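Hypothetical protein HI1011 (PDB 1YZY) catalyses the ATP-dependent phosphorylation of 3-oxo-tetronate to 3-oxo-tetronate 4-phosphate, acting as a four-carbon acid sugar kinase. Local coordinates at residues A[332-343]-A[356-367]. Numbering follows the deposited sequence.
Sequences ENTFAKLAAKLK and ETSSIVVQELGF
Ile-360 sets CG1 against the methyl of Ala-336, CB to CG1 3.9 Å, and over the carbonyl O of Glu-332, where two roughly parallel helices, 324-345 and 355-365, linked through strand 349-353, pack in the nucleotide-binding C-terminal domain. The axes of the two segments cross at -42°, and Ala-336 and Val-361 bring their backbones to 5.1 Å, CA to CA. The tight part is apolar and relies on alanines. One turn on from Ala-336, Ala-339 CB meets Val-361 CG1 while Leu-365 lays CD2 on the Ala-339 carbonyl O at 3.5 Å. Deeper, toward Leu-251 of strand 248-252, Phe-335 turns one ring face to Thr-357. The threonine CG2, anti to the backbone N, points at that face in a CH-pi contact, 4.2 Å from the ring centroid and 23° off its normal. Thr-357 and Glu-356 belong, by similarity, to the ATP site, so this end of the helix pair lies at the probable nucleotide site.

The solvent side carries the charges. Glu-364, bent at chi2 (65°), folds back across Ala-336 and Ala-340; its CG sits close on Ala-336 O, at 3.0 Å, and 3.8 Å from Ala-340 CB. Packing is looser at the far end, where Lys-343 slides past Leu-365 in the opposite direction, CD to CD2 4.1 Å, and carries its ammonium to a salt bridge with Glu-388. No hydrogen bond links the two segments. At the other end two carboxylates meet with their planes nearly perpendicular, a close like-charge approach and not a bond, Glu-332 OE2 lying 3.0 Å from Glu-356 OE2.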
loop_
_atom_site.group_PDB
_atom_site.type_symbol
_atom_site.label_atom_id
_atom_site.label_comp_id
_atom_site.label_asym_id
_atom_site.label_seq_id
_atom_site.Cartn_x
_atom_site.Cartn_y
_atom_site.Cartn_z
ATOM N N GLU A 332 9.396 14.797 -15.761
ATOM C CA GLU A 332 8.308 14.884 -14.788
ATOM C C GLU A 332 7.330 16.020 -15.071
ATOM O O GLU A 332 6.123 15.855 -14.920
ATOM C CB GLU A 332 8.872 15.044 -13.379
ATOM C CG GLU A 332 9.504 13.783 -12.808
ATOM C CD GLU A 332 10.204 14.023 -11.477
ATOM O OE1 GLU A 332 9.827 14.969 -10.747
ATOM O OE2 GLU A 332 11.134 13.252 -11.157
ATOM N N ASN A 333 7.858 17.194 -15.401
ATOM C CA ASN A 333 7.018 18.346 -15.706
ATOM C C ASN A 333 6.202 18.094 -16.969
ATOM O O ASN A 333 5.059 18.543 -17.074
ATOM C CB ASN A 333 7.871 19.608 -15.899
ATOM C CG ASN A 333 8.345 20.210 -14.590
ATOM O OD1 ASN A 333 7.599 20.278 -13.610
ATOM N ND2 ASN A 333 9.584 20.687 -14.580
ATOM N N THR A 334 6.797 17.397 -17.935
ATOM C CA THR A 334 6.120 17.096 -19.192
ATOM C C THR A 334 4.939 16.145 -19.005
ATOM O O THR A 334 3.844 16.411 -19.508
ATOM C CB THR A 334 7.098 16.532 -20.263
ATOM O OG1 THR A 334 8.077 17.526 -20.605
ATOM C CG2 THR A 334 6.341 16.156 -21.527
ATOM N N PHE A 335 5.165 15.028 -18.316
ATOM C CA PHE A 335 4.096 14.064 -18.062
ATOM C C PHE A 335 2.982 14.724 -17.261
ATOM O O PHE A 335 1.801 14.521 -17.529
ATOM C CB PHE A 335 4.622 12.850 -17.283
ATOM C CG PHE A 335 5.302 11.815 -18.136
ATOM C CD1 PHE A 335 4.643 11.238 -19.217
ATOM C CD2 PHE A 335 6.591 11.385 -17.829
ATOM C CE1 PHE A 335 5.254 10.242 -19.976
ATOM C CE2 PHE A 335 7.211 10.393 -18.583
ATOM C CZ PHE A 335 6.539 9.817 -19.660
ATOM N N ALA A 336 3.366 15.501 -16.261
ATOM C CA ALA A 336 2.415 16.187 -15.410
ATOM C C ALA A 336 1.542 17.157 -16.187
ATOM O O ALA A 336 0.323 17.183 -16.003
ATOM C CB ALA A 336 3.146 16.923 -14.306
ATOM N N LYS A 337 2.159 17.987 -17.019
ATOM C CA LYS A 337 1.385 18.952 -17.789
ATOM C C LYS A 337 0.556 18.314 -18.903
ATOM O O LYS A 337 -0.508 18.834 -19.269
ATOM C CB LYS A 337 2.285 20.076 -18.311
ATOM C CG LYS A 337 2.635 21.090 -17.232
ATOM C CD LYS A 337 3.560 22.184 -17.741
ATOM C CE LYS A 337 3.963 23.124 -16.604
ATOM N NZ LYS A 337 5.042 24.079 -16.990
ATOM N N LEU A 338 1.033 17.183 -19.424
ATOM C CA LEU A 338 0.323 16.464 -20.466
ATOM C C LEU A 338 -0.877 15.771 -19.851
ATOM O O LEU A 338 -1.979 15.818 -20.397
ATOM C CB LEU A 338 1.242 15.434 -21.115
ATOM C CG LEU A 338 0.676 14.481 -22.177
ATOM C CD1 LEU A 338 0.065 15.243 -23.345
ATOM C CD2 LEU A 338 1.786 13.563 -22.665
ATOM N N ALA A 339 -0.662 15.130 -18.706
ATOM C CA ALA A 339 -1.726 14.415 -18.010
ATOM C C ALA A 339 -2.857 15.346 -17.620
ATOM O O ALA A 339 -4.020 14.941 -17.587
ATOM C CB ALA A 339 -1.180 13.724 -16.786
ATOM N N ALA A 340 -2.509 16.575 -17.258
ATOM C CA ALA A 340 -3.512 17.564 -16.876
ATOM C C ALA A 340 -4.334 18.001 -18.088
ATOM O O ALA A 340 -5.542 18.217 -17.979
ATOM C CB ALA A 340 -2.850 18.763 -16.232
ATOM N N LYS A 341 -3.670 18.149 -19.232
ATOM C CA LYS A 341 -4.342 18.550 -20.468
ATOM C C LYS A 341 -5.240 17.434 -20.981
ATOM O O LYS A 341 -6.351 17.692 -21.444
ATOM C CB LYS A 341 -3.322 18.940 -21.545
ATOM C CG LYS A 341 -2.486 20.171 -21.191
ATOM C CD LYS A 341 -1.595 20.623 -22.343
ATOM C CE LYS A 341 -2.207 21.780 -23.136
ATOM N NZ LYS A 341 -3.479 21.435 -23.841
ATOM N N LEU A 342 -4.753 16.197 -20.900
ATOM C CA LEU A 342 -5.516 15.038 -21.352
ATOM C C LEU A 342 -6.766 14.831 -20.510
ATOM O O LEU A 342 -7.804 14.435 -21.038
ATOM C CB LEU A 342 -4.655 13.771 -21.333
ATOM C CG LEU A 342 -3.439 13.742 -22.259
ATOM C CD1 LEU A 342 -2.596 12.524 -21.968
ATOM C CD2 LEU A 342 -3.876 13.763 -23.715
ATOM N N LYS A 343 -6.672 15.084 -19.207
ATOM C CA LYS A 343 -7.832 14.912 -18.336
ATOM C C LYS A 343 -8.896 15.950 -18.669
ATOM O O LYS A 343 -10.093 15.648 -18.641
ATOM C CB LYS A 343 -7.456 15.016 -16.856
ATOM C CG LYS A 343 -8.547 14.477 -15.922
ATOM C CD LYS A 343 -8.311 14.844 -14.469
ATOM C CE LYS A 343 -8.725 16.275 -14.181
ATOM N NZ LYS A 343 -8.421 16.685 -12.783
ATOM N N GLU A 356 8.411 7.678 -9.745
ATOM C CA GLU A 356 8.314 9.128 -9.859
ATOM C C GLU A 356 7.236 9.589 -10.839
ATOM O O GLU A 356 6.528 10.565 -10.567
ATOM C CB GLU A 356 9.698 9.689 -10.246
ATOM C CG GLU A 356 10.898 9.059 -9.568
ATOM C CD GLU A 356 12.149 9.893 -9.872
ATOM O OE1 GLU A 356 13.028 10.002 -8.988
ATOM O OE2 GLU A 356 12.254 10.444 -10.990
ATOM N N THR A 357 7.146 8.921 -11.990
ATOM C CA THR A 357 6.146 9.265 -13.001
ATOM C C THR A 357 4.720 9.136 -12.441
ATOM O O THR A 357 3.862 9.983 -12.696
ATOM C CB THR A 357 6.290 8.383 -14.267
ATOM O OG1 THR A 357 7.594 8.558 -14.831
ATOM C CG2 THR A 357 5.250 8.764 -15.305
ATOM N N SER A 358 4.476 8.086 -11.667
ATOM C CA SER A 358 3.159 7.863 -11.081
ATOM C C SER A 358 2.808 8.927 -10.045
ATOM O O SER A 358 1.670 9.398 -9.992
ATOM C CB SER A 358 3.089 6.465 -10.436
ATOM O OG SER A 358 3.367 5.449 -11.379
ATOM N N SER A 359 3.771 9.269 -9.194
ATOM C CA SER A 359 3.556 10.262 -8.145
ATOM C C SER A 359 3.220 11.628 -8.725
ATOM O O SER A 359 2.276 12.282 -8.276
ATOM C CB SER A 359 4.797 10.382 -7.245
ATOM O OG SER A 359 4.993 9.221 -6.450
ATOM N N ILE A 360 4.003 12.047 -9.720
ATOM C CA ILE A 360 3.826 13.344 -10.380
ATOM C C ILE A 360 2.460 13.490 -11.067
ATOM O O ILE A 360 1.822 14.543 -10.956
ATOM C CB ILE A 360 4.994 13.625 -11.383
ATOM C CG1 ILE A 360 5.215 15.128 -11.523
ATOM C CG2 ILE A 360 4.736 12.989 -12.748
ATOM C CD1 ILE A 360 5.887 15.746 -10.316
ATOM N N VAL A 361 2.015 12.431 -11.753
ATOM C CA VAL A 361 0.727 12.426 -12.444
ATOM C C VAL A 361 -0.450 12.456 -11.461
ATOM O O VAL A 361 -1.479 13.079 -11.736
ATOM C CB VAL A 361 0.607 11.208 -13.396
ATOM C CG1 VAL A 361 -0.815 11.055 -13.902
ATOM C CG2 VAL A 361 1.555 11.368 -14.562
ATOM N N VAL A 362 -0.322 11.747 -10.344
ATOM C CA VAL A 362 -1.364 11.734 -9.324
ATOM C C VAL A 362 -1.376 13.101 -8.635
ATOM O O VAL A 362 -2.429 13.604 -8.247
ATOM C CB VAL A 362 -1.086 10.636 -8.261
ATOM C CG1 VAL A 362 -1.974 10.832 -7.022
ATOM C CG2 VAL A 362 -1.311 9.262 -8.863
ATOM N N GLN A 363 -0.187 13.666 -8.445
ATOM C CA GLN A 363 -0.025 14.971 -7.803
ATOM C C GLN A 363 -0.688 16.075 -8.620
ATOM O O GLN A 363 -1.419 16.911 -8.083
ATOM C CB GLN A 363 1.462 15.295 -7.629
ATOM C CG GLN A 363 1.719 16.638 -6.962
ATOM C CD GLN A 363 3.187 16.912 -6.739
ATOM O OE1 GLN A 363 3.707 16.707 -5.641
ATOM N NE2 GLN A 363 3.867 17.385 -7.775
ATOM N N GLU A 364 -0.391 16.082 -9.913
ATOM C CA GLU A 364 -0.937 17.057 -10.845
ATOM C C GLU A 364 -2.463 16.986 -10.947
ATOM O O GLU A 364 -3.145 18.015 -10.891
ATOM C CB GLU A 364 -0.313 16.849 -12.226
ATOM C CG GLU A 364 -0.666 17.931 -13.230
ATOM C CD GLU A 364 -0.116 19.289 -12.841
ATOM O OE1 GLU A 364 1.119 19.428 -12.744
ATOM O OE2 GLU A 364 -0.921 20.217 -12.633
ATOM N N LEU A 365 -3.001 15.781 -11.120
ATOM C CA LEU A 365 -4.448 15.611 -11.226
ATOM C C LEU A 365 -5.168 15.964 -9.922
ATOM O O LEU A 365 -6.380 16.182 -9.912
ATOM C CB LEU A 365 -4.788 14.194 -11.701
ATOM C CG LEU A 365 -4.081 13.730 -12.987
ATOM C CD1 LEU A 365 -4.612 12.371 -13.408
ATOM C CD2 LEU A 365 -4.255 14.742 -14.113
ATOM N N GLY A 366 -4.408 16.028 -8.831
ATOM C CA GLY A 366 -4.948 16.409 -7.533
ATOM C C GLY A 366 -5.716 15.388 -6.716
ATOM O O GLY A 366 -6.495 15.768 -5.844
ATOM N N PHE A 367 -5.476 14.102 -6.957
ATOM C CA PHE A 367 -6.176 13.039 -6.233
ATOM C C PHE A 367 -5.588 12.768 -4.844
ATOM O O PHE A 367 -4.375 12.640 -4.684
ATOM C CB PHE A 367 -6.189 11.773 -7.078
ATOM C CG PHE A 367 -6.772 11.974 -8.445
ATOM C CD1 PHE A 367 -7.892 12.786 -8.625
ATOM C CD2 PHE A 367 -6.210 11.345 -9.550
ATOM C CE1 PHE A 367 -8.448 12.967 -9.887
ATOM C CE2 PHE A 367 -6.759 11.517 -10.819
ATOM C CZ PHE A 367 -7.882 12.331 -10.988
#